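Local coordinates for exopolygalacturonase (PDB 2UVF), which hydrolyses pectin-derived polygalacturonate from the chain end, probably releasing digalacturonic acid, as a family 28 glycoside hydrolase built on a right-handed parallel beta-helix, at residues Leu217-Gly229 / Asp304-Val316. Sequence-based numbering, arbitrary orientation.
Sequences LLGSENPDDYPAG and DGILAKNQVEKAV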
loop_
_atom_site.group_PDB
_atom_site.type_symbol
_atom_site.label_atom_id
_atom_site.label_comp_id
_atom_site.label_asym_id
_atom_site.label_seq_id
_atom_site.Cartn_x
_atom_site.Cartn_y
_atom_site.Cartn_z
ATOM N N LEU A 217 -8.011 -7.865 17.723
ATOM C CA LEU A 217 -7.436 -9.168 17.450
ATOM C C LEU A 217 -5.944 -9.103 17.712
ATOM O O LEU A 217 -5.169 -8.524 16.927
ATOM C CB LEU A 217 -7.757 -9.643 16.025
ATOM C CG LEU A 217 -7.297 -11.064 15.657
ATOM C CD1 LEU A 217 -8.049 -12.144 16.445
ATOM C CD2 LEU A 217 -7.410 -11.299 14.157
ATOM N N LEU A 218 -5.558 -9.703 18.839
ATOM C CA LEU A 218 -4.182 -9.722 19.315
ATOM C C LEU A 218 -3.458 -11.031 18.936
ATOM O O LEU A 218 -3.921 -12.126 19.245
ATOM C CB LEU A 218 -4.129 -9.482 20.842
ATOM C CG LEU A 218 -2.762 -9.311 21.536
ATOM C CD1 LEU A 218 -1.877 -8.253 20.876
ATOM C CD2 LEU A 218 -2.922 -8.996 23.025
ATOM N N GLY A 219 -2.312 -10.905 18.276
ATOM C CA GLY A 219 -1.494 -12.058 17.966
ATOM C C GLY A 219 -1.032 -12.764 19.221
ATOM O O GLY A 219 -0.762 -12.120 20.241
ATOM N N SER A 220 -0.982 -14.095 19.159
ATOM C CA SER A 220 -0.333 -14.891 20.198
ATOM C C SER A 220 1.161 -14.647 20.063
ATOM O O SER A 220 1.651 -14.338 18.981
ATOM C CB SER A 220 -0.660 -16.375 20.021
ATOM O OG SER A 220 0.242 -17.193 20.746
ATOM N N GLU A 221 1.886 -14.733 21.165
ATOM C CA GLU A 221 3.336 -14.611 21.106
ATOM C C GLU A 221 4.017 -16.001 21.027
ATOM O O GLU A 221 5.246 -16.096 20.977
ATOM C CB GLU A 221 3.858 -13.743 22.266
ATOM C CG GLU A 221 3.893 -14.406 23.662
ATOM C CD GLU A 221 2.514 -14.548 24.334
ATOM O OE1 GLU A 221 1.502 -14.825 23.646
ATOM O OE2 GLU A 221 2.451 -14.394 25.576
ATOM N N ASN A 222 3.198 -17.056 21.004
ATOM C CA ASN A 222 3.653 -18.453 20.940
ATOM C C ASN A 222 3.902 -18.857 19.494
ATOM O O ASN A 222 2.955 -18.955 18.720
ATOM C CB ASN A 222 2.594 -19.384 21.558
ATOM C CG ASN A 222 3.071 -20.832 21.716
ATOM O OD1 ASN A 222 4.188 -21.187 21.372
ATOM N ND2 ASN A 222 2.208 -21.661 22.260
ATOM N N PRO A 223 5.178 -19.108 19.131
ATOM C CA PRO A 223 5.489 -19.565 17.775
ATOM C C PRO A 223 4.710 -20.816 17.324
ATOM O O PRO A 223 4.693 -21.114 16.127
ATOM C CB PRO A 223 6.990 -19.872 17.832
ATOM C CG PRO A 223 7.509 -19.126 18.978
ATOM C CD PRO A 223 6.387 -18.980 19.968
ATOM N N ASP A 224 4.056 -21.509 18.266
ATOM C CA ASP A 224 3.332 -22.775 18.010
ATOM C C ASP A 224 1.956 -22.580 17.425
ATOM O O ASP A 224 1.394 -23.503 16.815
ATOM C CB ASP A 224 3.160 -23.564 19.304
ATOM C CG ASP A 224 4.422 -24.272 19.735
ATOM O OD1 ASP A 224 5.400 -24.332 18.955
ATOM O OD2 ASP A 224 4.423 -24.779 20.876
ATOM N N ASP A 225 1.415 -21.381 17.624
ATOM C CA ASP A 225 0.083 -21.028 17.147
ATOM C C ASP A 225 0.095 -20.519 15.710
ATOM O O ASP A 225 -0.935 -20.112 15.183
ATOM C CB ASP A 225 -0.537 -20.001 18.077
ATOM C CG ASP A 225 -1.218 -20.638 19.268
ATOM O OD1 ASP A 225 -2.216 -21.383 19.042
ATOM O OD2 ASP A 225 -0.760 -20.390 20.417
ATOM N N TYR A 226 1.271 -20.561 15.088
ATOM C CA TYR A 226 1.472 -20.175 13.692
ATOM C C TYR A 226 2.206 -21.335 13.008
ATOM O O TYR A 226 3.444 -21.364 12.989
ATOM C CB TYR A 226 2.287 -18.862 13.574
ATOM C CG TYR A 226 1.768 -17.695 14.414
ATOM C CD1 TYR A 226 0.871 -16.764 13.876
ATOM C CD2 TYR A 226 2.185 -17.516 15.740
ATOM C CE1 TYR A 226 0.393 -15.691 14.641
ATOM C CE2 TYR A 226 1.714 -16.449 16.514
ATOM C CZ TYR A 226 0.823 -15.536 15.951
ATOM O OH TYR A 226 0.354 -14.474 16.697
ATOM N N PRO A 227 1.443 -22.303 12.451
ATOM C CA PRO A 227 2.083 -23.471 11.870
ATOM C C PRO A 227 2.536 -23.145 10.451
ATOM O O PRO A 227 2.307 -22.024 9.992
ATOM C CB PRO A 227 0.980 -24.536 11.902
ATOM C CG PRO A 227 -0.332 -23.779 11.940
ATOM C CD PRO A 227 -0.025 -22.330 12.283
ATOM N N ALA A 228 3.182 -24.086 9.761
ATOM C CA ALA A 228 3.756 -23.789 8.442
ATOM C C ALA A 228 2.722 -23.100 7.554
ATOM O O ALA A 228 1.556 -23.493 7.539
ATOM C CB ALA A 228 4.296 -25.057 7.778
ATOM N N GLY A 229 3.165 -22.082 6.809
ATOM C CA GLY A 229 2.263 -21.190 6.089
ATOM C C GLY A 229 2.348 -21.228 4.587
ATOM O O GLY A 229 1.373 -21.578 3.940
ATOM N N ASP A 304 14.236 -6.949 21.621
ATOM C CA ASP A 304 13.148 -6.074 21.142
ATOM C C ASP A 304 11.816 -6.754 20.848
ATOM O O ASP A 304 10.765 -6.120 20.916
ATOM C CB ASP A 304 13.588 -5.304 19.898
ATOM C CG ASP A 304 14.829 -4.500 20.117
ATOM O OD1 ASP A 304 15.042 -3.994 21.227
ATOM O OD2 ASP A 304 15.607 -4.349 19.165
ATOM N N GLY A 305 11.853 -8.037 20.508
ATOM C CA GLY A 305 10.664 -8.702 19.996
ATOM C C GLY A 305 9.754 -9.210 21.080
ATOM O O GLY A 305 10.115 -9.242 22.251
ATOM N N ILE A 306 8.553 -9.589 20.676
ATOM C CA ILE A 306 7.647 -10.347 21.517
ATOM C C ILE A 306 7.372 -11.627 20.714
ATOM O O ILE A 306 8.095 -12.606 20.881
ATOM C CB ILE A 306 6.356 -9.573 21.870
ATOM C CG1 ILE A 306 6.683 -8.227 22.543
ATOM C CG2 ILE A 306 5.453 -10.417 22.748
ATOM C CD1 ILE A 306 5.409 -7.435 22.986
ATOM N N LEU A 307 6.375 -11.622 19.827
ATOM C CA LEU A 307 6.231 -12.708 18.859
ATOM C C LEU A 307 7.481 -12.908 17.998
ATOM O O LEU A 307 7.869 -14.035 17.733
ATOM C CB LEU A 307 5.008 -12.523 17.978
ATOM C CG LEU A 307 4.832 -13.630 16.947
ATOM C CD1 LEU A 307 4.619 -15.004 17.620
ATOM C CD2 LEU A 307 3.718 -13.299 15.997
ATOM N N ALA A 308 8.121 -11.815 17.590
ATOM C CA ALA A 308 9.309 -11.870 16.742
ATOM C C ALA A 308 10.545 -12.423 17.461
ATOM O O ALA A 308 11.371 -13.094 16.833
ATOM C CB ALA A 308 9.609 -10.498 16.175
ATOM N N LYS A 309 10.679 -12.104 18.760
ATOM C CA LYS A 309 11.713 -12.682 19.638
ATOM C C LYS A 309 11.596 -14.210 19.659
ATOM O O LYS A 309 12.567 -14.903 19.343
ATOM C CB LYS A 309 11.581 -12.140 21.059
ATOM C CG LYS A 309 12.549 -12.730 22.070
ATOM C CD LYS A 309 12.251 -12.179 23.451
ATOM C CE LYS A 309 13.280 -12.604 24.488
ATOM N NZ LYS A 309 13.258 -11.666 25.682
ATOM N N ASN A 310 10.394 -14.699 19.982
ATOM C CA ASN A 310 10.091 -16.106 20.181
ATOM C C ASN A 310 10.217 -16.972 18.937
ATOM O O ASN A 310 10.699 -18.102 19.008
ATOM C CB ASN A 310 8.696 -16.252 20.800
ATOM C CG ASN A 310 8.605 -15.656 22.214
ATOM O OD1 ASN A 310 9.614 -15.293 22.813
ATOM N ND2 ASN A 310 7.396 -15.573 22.747
ATOM N N GLN A 311 9.785 -16.436 17.796
ATOM C CA GLN A 311 9.912 -17.127 16.513
ATOM C C GLN A 311 11.364 -17.226 16.029
ATOM O O GLN A 311 11.768 -18.269 15.490
ATOM C CB GLN A 311 8.997 -16.480 15.462
ATOM C CG GLN A 311 7.509 -16.747 15.681
ATOM C CD GLN A 311 6.600 -16.065 14.649
ATOM O OE1 GLN A 311 6.779 -14.889 14.317
ATOM N NE2 GLN A 311 5.602 -16.794 14.168
ATOM N N VAL A 312 12.165 -16.172 16.237
ATOM C CA VAL A 312 13.598 -16.227 15.875
ATOM C C VAL A 312 14.375 -17.202 16.789
ATOM O O VAL A 312 15.151 -18.023 16.306
ATOM C CB VAL A 312 14.269 -14.810 15.780
ATOM C CG1 VAL A 312 15.749 -14.899 15.469
ATOM C CG2 VAL A 312 13.557 -13.945 14.738
ATOM N N GLU A 313 14.137 -17.134 18.096
ATOM C CA GLU A 313 14.726 -18.094 19.034
ATOM C C GLU A 313 14.355 -19.568 18.718
ATOM O O GLU A 313 15.204 -20.442 18.761
ATOM C CB GLU A 313 14.386 -17.702 20.478
ATOM C CG GLU A 313 14.968 -16.308 20.848
ATOM C CD GLU A 313 14.745 -15.898 22.301
ATOM O OE1 GLU A 313 13.922 -16.552 22.991
ATOM O OE2 GLU A 313 15.395 -14.915 22.742
ATOM N N LYS A 314 13.097 -19.819 18.365
ATOM C CA LYS A 314 12.657 -21.156 17.983
ATOM C C LYS A 314 13.319 -21.652 16.687
ATOM O O LYS A 314 13.769 -22.794 16.615
ATOM C CB LYS A 314 11.130 -21.223 17.891
ATOM C CG LYS A 314 10.622 -22.507 17.256
ATOM C CD LYS A 314 9.220 -22.873 17.702
ATOM C CE LYS A 314 8.982 -24.371 17.503
ATOM N NZ LYS A 314 9.788 -25.203 18.481
ATOM N N ALA A 315 13.379 -20.786 15.675
ATOM C CA ALA A 315 14.004 -21.102 14.390
ATOM C C ALA A 315 15.491 -21.464 14.525
ATOM O O ALA A 315 15.966 -22.392 13.859
ATOM C CB ALA A 315 13.837 -19.943 13.435
ATOM N N VAL A 316 16.207 -20.727 15.377
ATOM C CA VAL A 316 17.647 -20.919 15.627
ATOM C C VAL A 316 17.993 -22.254 16.365
ATOM O O VAL A 316 18.992 -22.916 16.048
ATOM C CB VAL A 316 18.242 -19.664 16.347
ATOM C CG1 VAL A 316 19.596 -19.949 17.000
ATOM C CG2 VAL A 316 18.377 -18.496 15.360
HETATM O O HOH W 1 6.822 -19.778 13.963
#
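Asn310 reaches from the first turns of helix 307-317 to the backbone of Glu221, its ND2 donating to Glu221 O over 2.8 Å. The bond is nearly straight at the hydrogen (165°); Glu221 O lies close to the amide plane of Asn310, yet ND2 stands above the Glu221 carbonyl plane, not on a lone pair. One turn away, with CG anti to the backbone N (chi1 179°), Leu307 carries both methyls to the Tyr226 ring, CD1 lying 3.4 Å from Tyr226 CE2. Pro223 sets the CB-CG edge of its ring against the helix, crossing Asn310 at about a right angle, with Pro223 CG 3.4 Å from Asn310 O and Pro223 CB 3.7 Å from Lys314 CD. Gln311 NE2 lies obliquely to the Tyr226 ring, 3.8 Å from Tyr226 CD2, and Gln311 OE1 accepts from Ser331 N.

Behind this layer, Tyr226 OH donates to a lone pair of Ser220 O (2.6 Å), helping to hold the ring beside Leu307, whose CD1 also touches that carbonyl oxygen. An ST turn at Ser220 and an Asx turn at Asn222 shape the loop, and Lys197 forms a salt bridge with Glu221. The seam thus joins the loop after beta-helix strand 215-219 to helix 307-317 largely by van der Waals contacts, with one direct hydrogen bond; farther along the helix, the Asp224 and Lys314 charges lie near each other, beyond salt-bridge distance.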